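Local coordinates for transcriptional regulator fur family (Xanthomonas campestris pv. campestris, PDB 7DH8), which is a zinc-dependent zinc uptake regulator of the Fur family, probably binding promoter DNA as a dimer to repress transcription when loaded with zinc, at residues Val96-Glu100 with Ser101-Phe105; Tyr63-Leu66 with Asp67-Glu71; Leu40-Pro44 with Ile45-Val49. All blocks are in the same frame, centred on the assembly; numbering follows the deposited sequence.

Contact 1: Val96-Glu100 with Ser101-Phe105. With ZN (zinc ion), chain B.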
loop_
_atom_site.group_PDB
_atom_site.type_symbol
_atom_site.label_atom_id
_atom_site.label_comp_id
_atom_site.label_asym_id
_atom_site.label_seq_id
_atom_site.Cartn_x
_atom_site.Cartn_y
_atom_site.Cartn_z
ATOM N N VAL A 96 -14.544 0.551 -7.517
ATOM C CA VAL A 96 -13.526 -0.500 -7.520
ATOM C C VAL A 96 -12.361 0.065 -6.743
ATOM O O VAL A 96 -12.076 1.261 -6.842
ATOM C CB VAL A 96 -13.107 -0.865 -8.955
ATOM C CG1 VAL A 96 -11.652 -1.458 -8.998
ATOM C CG2 VAL A 96 -14.161 -1.800 -9.618
ATOM N N HIS A 97 -11.721 -0.756 -5.925
ATOM C CA HIS A 97 -10.558 -0.318 -5.192
ATOM C C HIS A 97 -9.356 -1.042 -5.749
ATOM O O HIS A 97 -9.423 -2.245 -5.998
ATOM C CB HIS A 97 -10.659 -0.614 -3.681
ATOM C CG HIS A 97 -11.791 0.097 -3.003
ATOM N ND1 HIS A 97 -11.698 1.413 -2.602
ATOM C CD2 HIS A 97 -13.026 -0.321 -2.636
ATOM C CE1 HIS A 97 -12.839 1.783 -2.042
ATOM N NE2 HIS A 97 -13.650 0.737 -2.019
ATOM N N LYS A 98 -8.253 -0.317 -5.894
ATOM C CA LYS A 98 -6.991 -0.956 -6.180
ATOM C C LYS A 98 -6.279 -1.193 -4.865
ATOM O O LYS A 98 -6.058 -0.248 -4.099
ATOM C CB LYS A 98 -6.104 -0.104 -7.092
ATOM C CG LYS A 98 -4.799 -0.902 -7.535
ATOM C CD LYS A 98 -3.857 0.038 -8.323
ATOM C CE LYS A 98 -2.419 -0.526 -8.432
ATOM N NZ LYS A 98 -1.583 0.326 -9.381
ATOM N N LEU A 99 -5.953 -2.450 -4.589
ATOM C CA LEU A 99 -5.173 -2.824 -3.403
ATOM C C LEU A 99 -3.693 -2.692 -3.733
ATOM O O LEU A 99 -3.155 -3.474 -4.512
ATOM C CB LEU A 99 -5.501 -4.249 -3.000
ATOM C CG LEU A 99 -7.000 -4.364 -2.652
ATOM C CD1 LEU A 99 -7.363 -5.810 -2.346
ATOM C CD2 LEU A 99 -7.391 -3.379 -1.477
ATOM N N GLU A 100 -3.022 -1.730 -3.105
ATOM C CA GLU A 100 -1.654 -1.449 -3.508
ATOM C C GLU A 100 -0.688 -2.534 -3.128
ATOM O O GLU A 100 0.311 -2.712 -3.832
ATOM C CB GLU A 100 -1.176 -0.130 -2.905
ATOM C CG GLU A 100 -2.078 0.981 -3.240
ATOM C CD GLU A 100 -1.782 1.547 -4.613
ATOM O OE1 GLU A 100 -0.748 1.167 -5.177
ATOM O OE2 GLU A 100 -2.587 2.367 -5.117
ATOM N N SER A 101 -0.918 -3.256 -2.018
ATOM C CA SER A 101 0.120 -4.214 -1.644
ATOM C C SER A 101 0.057 -5.524 -2.430
ATOM O O SER A 101 1.018 -6.311 -2.362
ATOM C CB SER A 101 0.076 -4.526 -0.136
ATOM O OG SER A 101 -1.131 -5.148 0.205
ATOM N N VAL A 102 -1.030 -5.804 -3.152
ATOM C CA VAL A 102 -1.074 -6.993 -4.007
ATOM C C VAL A 102 -1.287 -6.650 -5.470
ATOM O O VAL A 102 -1.380 -7.561 -6.289
ATOM C CB VAL A 102 -2.143 -8.014 -3.557
ATOM C CG1 VAL A 102 -1.728 -8.689 -2.259
ATOM C CG2 VAL A 102 -3.519 -7.361 -3.464
ATOM N N ASN A 103 -1.384 -5.363 -5.816
ATOM C CA ASN A 103 -1.517 -4.883 -7.192
ATOM C C ASN A 103 -2.706 -5.547 -7.874
ATOM O O ASN A 103 -2.578 -6.177 -8.928
ATOM C CB ASN A 103 -0.181 -5.059 -7.985
ATOM C CG ASN A 103 -0.208 -4.337 -9.328
ATOM O OD1 ASN A 103 -0.969 -3.393 -9.502
ATOM N ND2 ASN A 103 0.587 -4.807 -10.303
ATOM N N ALA A 104 -3.884 -5.432 -7.235
ATOM C CA ALA A 104 -5.064 -6.150 -7.681
ATOM C C ALA A 104 -6.291 -5.336 -7.280
ATOM O O ALA A 104 -6.198 -4.339 -6.548
ATOM C CB ALA A 104 -5.088 -7.611 -7.128
ATOM N N PHE A 105 -7.410 -5.663 -7.886
ATOM C CA PHE A 105 -8.618 -4.831 -7.839
ATOM C C PHE A 105 -9.754 -5.603 -7.214
ATOM O O PHE A 105 -9.850 -6.822 -7.395
ATOM C CB PHE A 105 -9.035 -4.393 -9.229
ATOM C CG PHE A 105 -7.981 -3.581 -9.920
ATOM C CD1 PHE A 105 -6.968 -4.205 -10.605
ATOM C CD2 PHE A 105 -7.933 -2.181 -9.764
ATOM C CE1 PHE A 105 -5.972 -3.461 -11.230
ATOM C CE2 PHE A 105 -6.942 -1.429 -10.351
ATOM C CZ PHE A 105 -5.939 -2.063 -11.091
HETATM ZN ZN ZN B . -15.389 0.816 -1.003
#
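Lys98 lays its aliphatic chain against the ring of Phe105, its partner in a non-hydrogen-bonded antiparallel pair. With CG anti to the backbone N (chi1 -173°) and the chain extended beyond it, the lysine runs past the ring's CE2 corner, where CG comes to 3.6 Å from Phe105 CE2. Farther out, Lys98 CE is 3.4 Å from Asn103 OD1, so the turn residue meets the chain near its charged end. Val96 CG1 approaches the same ring obliquely, 3.9 Å from Phe105 CD2, and Leu87 and Met91 of helix 80-92 also touch this phenylalanine.

Leu99 and Ala104 project to the other face and form the hydrogen-bonded pair: Leu99 N donates to Ala104 O at 2.7 Å, whereas the return bond from Ala104 N is weak. Leu99 O also receives weak bonds from the amides of Val102 and Asn103. Beside them, Val102 CG2 packs 3.7 Å from Leu99 CB. The ring of His97 leads away from Ser101-Phe105 and binds zinc through NE2 at 2.0 Å; Cys108, His116 and Glu131 complete the site. The two short strands thus make a beta hairpin closed by a G1 beta bulge, with a ligand of the four-residue zinc site on its first strand.

Contact 2: Tyr63-Leu66 with Asp67-Glu71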
loop_
_atom_site.group_PDB
_atom_site.type_symbol
_atom_site.label_atom_id
_atom_site.label_comp_id
_atom_site.label_asym_id
_atom_site.label_seq_id
_atom_site.Cartn_x
_atom_site.Cartn_y
_atom_site.Cartn_z
ATOM N N TYR A 63 -4.293 -8.112 -15.819
ATOM C CA TYR A 63 -4.238 -9.032 -16.969
ATOM C C TYR A 63 -5.272 -10.155 -16.883
ATOM O O TYR A 63 -5.656 -10.736 -17.903
ATOM C CB TYR A 63 -2.851 -9.641 -17.132
ATOM C CG TYR A 63 -2.472 -10.589 -16.021
ATOM C CD1 TYR A 63 -2.941 -11.900 -16.007
ATOM C CD2 TYR A 63 -1.642 -10.170 -14.986
ATOM C CE1 TYR A 63 -2.590 -12.735 -14.992
ATOM C CE2 TYR A 63 -1.290 -11.022 -13.968
ATOM C CZ TYR A 63 -1.757 -12.295 -13.996
ATOM O OH TYR A 63 -1.400 -13.188 -13.001
ATOM N N GLU A 64 -5.717 -10.510 -15.688
ATOM C CA GLU A 64 -6.803 -11.476 -15.625
ATOM C C GLU A 64 -8.090 -10.856 -16.123
ATOM O O GLU A 64 -8.911 -11.517 -16.756
ATOM C CB GLU A 64 -7.000 -11.963 -14.178
ATOM C CG GLU A 64 -5.900 -12.844 -13.714
ATOM C CD GLU A 64 -6.065 -13.138 -12.247
ATOM O OE1 GLU A 64 -6.646 -12.266 -11.545
ATOM O OE2 GLU A 64 -5.614 -14.225 -11.811
ATOM N N LEU A 65 -8.317 -9.595 -15.780
ATOM C CA LEU A 65 -9.553 -8.963 -16.216
ATOM C C LEU A 65 -9.603 -8.894 -17.736
ATOM O O LEU A 65 -10.652 -9.109 -18.345
ATOM C CB LEU A 65 -9.644 -7.562 -15.592
ATOM C CG LEU A 65 -10.685 -6.585 -16.107
ATOM C CD1 LEU A 65 -12.088 -7.102 -15.726
ATOM C CD2 LEU A 65 -10.419 -5.196 -15.502
ATOM N N LEU A 66 -8.470 -8.593 -18.365
ATOM C CA LEU A 66 -8.459 -8.546 -19.827
ATOM C C LEU A 66 -8.734 -9.904 -20.442
ATOM O O LEU A 66 -9.548 -10.005 -21.362
ATOM C CB LEU A 66 -7.129 -8.036 -20.343
ATOM C CG LEU A 66 -7.407 -6.568 -20.515
ATOM C CD1 LEU A 66 -7.145 -5.868 -19.136
ATOM C CD2 LEU A 66 -6.615 -6.035 -21.665
ATOM N N ASP A 67 -8.025 -10.938 -19.980
ATOM C CA ASP A 67 -8.372 -12.314 -20.341
ATOM C C ASP A 67 -9.870 -12.542 -20.267
ATOM O O ASP A 67 -10.481 -12.941 -21.263
ATOM C CB ASP A 67 -7.639 -13.333 -19.464
ATOM C CG ASP A 67 -6.217 -13.573 -19.916
ATOM O OD1 ASP A 67 -5.971 -13.520 -21.153
ATOM O OD2 ASP A 67 -5.345 -13.796 -19.037
ATOM N N TRP A 68 -10.497 -12.260 -19.112
ATOM C CA TRP A 68 -11.923 -12.589 -18.987
ATOM C C TRP A 68 -12.860 -11.681 -19.778
ATOM O O TRP A 68 -14.022 -12.037 -20.019
ATOM C CB TRP A 68 -12.416 -12.415 -17.544
ATOM C CG TRP A 68 -11.619 -13.146 -16.507
ATOM C CD1 TRP A 68 -10.792 -14.196 -16.719
ATOM C CD2 TRP A 68 -11.553 -12.861 -15.111
ATOM N NE1 TRP A 68 -10.219 -14.595 -15.552
ATOM C CE2 TRP A 68 -10.679 -13.801 -14.541
ATOM C CE3 TRP A 68 -12.175 -11.926 -14.280
ATOM C CZ2 TRP A 68 -10.383 -13.822 -13.200
ATOM C CZ3 TRP A 68 -11.886 -11.958 -12.925
ATOM C CH2 TRP A 68 -10.991 -12.904 -12.402
ATOM N N VAL A 69 -12.399 -10.475 -20.127
ATOM C CA VAL A 69 -13.235 -9.575 -20.916
ATOM C C VAL A 69 -13.049 -9.887 -22.401
ATOM O O VAL A 69 -13.815 -9.423 -23.253
ATOM C CB VAL A 69 -12.687 -8.137 -20.850
ATOM C CG1 VAL A 69 -12.938 -7.381 -22.156
ATOM C CG2 VAL A 69 -13.303 -7.402 -19.683
ATOM N N ARG A 70 -12.066 -10.719 -22.725
ATOM C CA ARG A 70 -11.932 -11.385 -24.015
ATOM C C ARG A 70 -12.690 -12.698 -24.200
ATOM O O ARG A 70 -12.746 -13.232 -25.316
ATOM C CB ARG A 70 -10.475 -11.350 -24.444
ATOM C CG ARG A 70 -10.135 -10.075 -25.136
ATOM C CD ARG A 70 -8.765 -9.614 -24.715
ATOM N NE ARG A 70 -8.229 -8.638 -25.653
ATOM C CZ ARG A 70 -6.941 -8.490 -25.913
ATOM N NH1 ARG A 70 -6.040 -9.256 -25.312
ATOM N NH2 ARG A 70 -6.560 -7.562 -26.766
ATOM N N GLU A 71 -13.276 -13.217 -23.128
ATOM C CA GLU A 71 -14.077 -14.446 -23.164
ATOM C C GLU A 71 -14.372 -15.045 -24.516
ATOM O O GLU A 71 -15.494 -15.507 -24.736
ATOM C CB GLU A 71 -15.392 -14.389 -22.377
ATOM C CG GLU A 71 -16.270 -13.147 -22.646
ATOM C CD GLU A 71 -17.319 -12.914 -21.539
ATOM O OE1 GLU A 71 -17.144 -11.972 -20.712
ATOM O OE2 GLU A 71 -18.327 -13.670 -21.501
#
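Tyr63-Leu66 and the residues that follow, Asp67-Val69, are successive parts of helix 62-69, joined by i to i+4 backbone bonds that become less straight from Asp67 to Arg70. Asp67 N reaches Tyr63 O at 3.2 Å with an angle at hydrogen of 170°, while Arg70 N meets Leu66 O at only 137°. Leu66 O also takes a weak i+3 bond from Val69 N, 3.1 Å away.

The indole of Trp68 folds back along the helix, CG anti to its carbonyl carbon (chi1 -53°), and lies over the previous turn. Glu64 O sits over one face toward the rim, 3.2 Å from Trp68 CG, while Glu64 CB approaches the six-membered part of the ring at Trp68 CZ2, 4.0 Å away. The extended glutamate ends at Lys61, whose backbone N donates to Glu64 OE1. One turn after Tyr63, Asp67 OD2 lies at the edge of the tyrosine ring, near its plane.

Leu65 CD1 and Val69 CG2 meet more loosely, at 4.2 Å. Both residues are buried against helix 44-56, which Trp68 also touches through Leu52 and Ala56, whereas Leu66 packs on helix 80-92. This is an amphipathic helix of the winged-helix DNA-binding domain characteristic of Fur proteins, whose apolar residues pack on helices 44-56 and 80-92.

Contact 3: Leu40-Pro44 with Ile45-Val49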
loop_
_atom_site.group_PDB
_atom_site.type_symbol
_atom_site.label_atom_id
_atom_site.label_comp_id
_atom_site.label_asym_id
_atom_site.label_seq_id
_atom_site.Cartn_x
_atom_site.Cartn_y
_atom_site.Cartn_z
ATOM N N LEU A 40 -22.406 10.785 -14.111
ATOM C CA LEU A 40 -21.965 9.667 -14.956
ATOM C C LEU A 40 -22.920 8.589 -15.440
ATOM O O LEU A 40 -24.074 8.537 -15.010
ATOM C CB LEU A 40 -20.836 9.090 -14.113
ATOM C CG LEU A 40 -20.792 9.554 -12.664
ATOM C CD1 LEU A 40 -20.539 8.400 -11.730
ATOM C CD2 LEU A 40 -19.757 10.642 -12.466
ATOM N N ARG A 41 -22.404 7.818 -16.384
ATOM C CA ARG A 41 -23.114 6.658 -16.970
ATOM C C ARG A 41 -22.331 5.355 -17.132
ATOM O O ARG A 41 -21.196 5.390 -17.541
ATOM C CB ARG A 41 -23.550 7.118 -18.357
ATOM C CG ARG A 41 -24.988 7.621 -18.407
ATOM C CD ARG A 41 -25.196 8.988 -19.053
ATOM N NE ARG A 41 -24.891 8.921 -20.466
ATOM C CZ ARG A 41 -24.218 9.844 -21.124
ATOM N NH1 ARG A 41 -23.807 10.934 -20.499
ATOM N NH2 ARG A 41 -23.971 9.665 -22.402
ATOM N N LEU A 42 -22.986 4.244 -16.865
ATOM C CA LEU A 42 -22.290 2.962 -16.889
ATOM C C LEU A 42 -22.442 2.282 -18.247
ATOM O O LEU A 42 -23.425 1.576 -18.489
ATOM C CB LEU A 42 -22.824 2.094 -15.753
ATOM C CG LEU A 42 -21.844 1.056 -15.176
ATOM C CD1 LEU A 42 -20.775 1.676 -14.208
ATOM C CD2 LEU A 42 -22.613 -0.057 -14.499
ATOM N N THR A 43 -21.455 2.502 -19.135
ATOM C CA THR A 43 -21.428 1.852 -20.438
ATOM C C THR A 43 -21.410 0.333 -20.271
ATOM O O THR A 43 -20.991 -0.181 -19.232
ATOM C CB THR A 43 -20.199 2.291 -21.249
ATOM O OG1 THR A 43 -19.021 1.673 -20.716
ATOM C CG2 THR A 43 -20.016 3.810 -21.253
ATOM N N PRO A 44 -21.861 -0.406 -21.286
ATOM C CA PRO A 44 -21.735 -1.876 -21.236
ATOM C C PRO A 44 -20.343 -2.348 -20.886
ATOM O O PRO A 44 -20.176 -3.327 -20.144
ATOM C CB PRO A 44 -22.129 -2.316 -22.651
ATOM C CG PRO A 44 -22.348 -1.041 -23.438
ATOM C CD PRO A 44 -22.642 0.034 -22.448
ATOM N N ILE A 45 -19.325 -1.660 -21.398
ATOM C CA ILE A 45 -17.958 -2.046 -21.094
ATOM C C ILE A 45 -17.651 -1.847 -19.612
ATOM O O ILE A 45 -17.086 -2.730 -18.964
ATOM C CB ILE A 45 -16.964 -1.241 -21.954
ATOM C CG1 ILE A 45 -17.118 -1.608 -23.432
ATOM C CG2 ILE A 45 -15.538 -1.482 -21.486
ATOM C CD1 ILE A 45 -16.374 -0.687 -24.370
ATOM N N ARG A 46 -18.032 -0.699 -19.052
ATOM C CA ARG A 46 -17.811 -0.483 -17.628
ATOM C C ARG A 46 -18.614 -1.466 -16.783
ATOM O O ARG A 46 -18.187 -1.840 -15.677
ATOM C CB ARG A 46 -18.193 0.946 -17.250
ATOM C CG ARG A 46 -17.290 1.990 -17.803
ATOM C CD ARG A 46 -18.068 3.285 -17.937
ATOM N NE ARG A 46 -17.173 4.422 -18.042
ATOM C CZ ARG A 46 -17.546 5.613 -18.488
ATOM N NH1 ARG A 46 -18.806 5.813 -18.848
ATOM N NH2 ARG A 46 -16.666 6.601 -18.569
ATOM N N ALA A 47 -19.795 -1.853 -17.270
ATOM C CA ALA A 47 -20.649 -2.762 -16.525
ATOM C C ALA A 47 -20.075 -4.173 -16.537
ATOM O O ALA A 47 -20.107 -4.877 -15.510
ATOM C CB ALA A 47 -22.062 -2.747 -17.116
ATOM N N ASN A 48 -19.538 -4.597 -17.689
ATOM C CA ASN A 48 -18.941 -5.921 -17.781
ATOM C C ASN A 48 -17.636 -5.996 -17.007
ATOM O O ASN A 48 -17.316 -7.047 -16.440
ATOM C CB ASN A 48 -18.711 -6.311 -19.246
ATOM C CG ASN A 48 -18.364 -7.784 -19.404
ATOM O OD1 ASN A 48 -18.974 -8.652 -18.763
ATOM N ND2 ASN A 48 -17.388 -8.078 -20.264
ATOM N N VAL A 49 -16.860 -4.913 -16.975
ATOM C CA VAL A 49 -15.662 -4.923 -16.152
ATOM C C VAL A 49 -16.053 -4.981 -14.683
ATOM O O VAL A 49 -15.550 -5.812 -13.923
ATOM C CB VAL A 49 -14.774 -3.708 -16.466
ATOM C CG1 VAL A 49 -13.659 -3.581 -15.443
ATOM C CG2 VAL A 49 -14.135 -3.913 -17.817
#
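Thr43 holds the start of helix 44-56 through both its side chain and its backbone. Its OG1 accepts a hydrogen bond from Arg46 N at 3.1 Å, nearly straight at 169°. The hydroxyl reaches this amide because it stands between the backbone N and the carbonyl carbon of its own residue (chi1 74°). Ala47 N donates to Thr43 O at 2.8 Å, and Asn48 N to Pro44 O at the same distance, which sets the first turn.

The closest apolar packing lies beside this cap. Leu42 CD2 rests 3.8 Å from Ala47 CB, and Leu42 CD1 meets Arg46 CB a little farther off. Helix 25-35 covers this side: Val28 touches both Leu42 and Ala47, while Val31 and Cys35 add further contacts to the leucine.

The arginine is more loosely bonded, though helix 80-92 covers it. Arg46 stretches from CG to NE back along the preceding loop, its CD passing 3.4 Å from Thr43 OG1, and its NH1 then comes to 2.8 Å from Arg41 O. That bond is weak, bent to 117° at hydrogen, and NH1 also touches Thr43 CG2 at 3.4 Å. From helix 80-92, Ala86 packs on the arginine and Phe89 makes a cation-pi contact with it. The solvent side belongs to Pro44, in the first helical turn, and to Arg41, whose side-chain end leads away from the helix.

Together these features describe a classical N-capped helix start: a threonine at the N-cap followed by proline in the first turn, here opening a helix of the Fur-family winged-helix domain.

Along the chain contact 3 comes first, then contact 2, then contact 1. Contact 3 spans the loop entering helix 44-56 and its first turn, and contact 2 lies on the next helix, 62-69. Their centres are about 15 Å apart, and they touch directly: Val49 CG1 meets Leu65 CD2 at 3.6 Å, and Val49 also packs on Val69. Contact 1, on the hairpin formed by strands 96-99 and 104-107, is centred about 17 Å from contact 2 and 20 Å from contact 3, touching neither. Helix 80-92 bridges all three, with side chains against each. The series thus runs from the helical part of the probable DNA-binding domain to a hairpin carrying a zinc ligand, consistent with coupling between metal binding and domain arrangement.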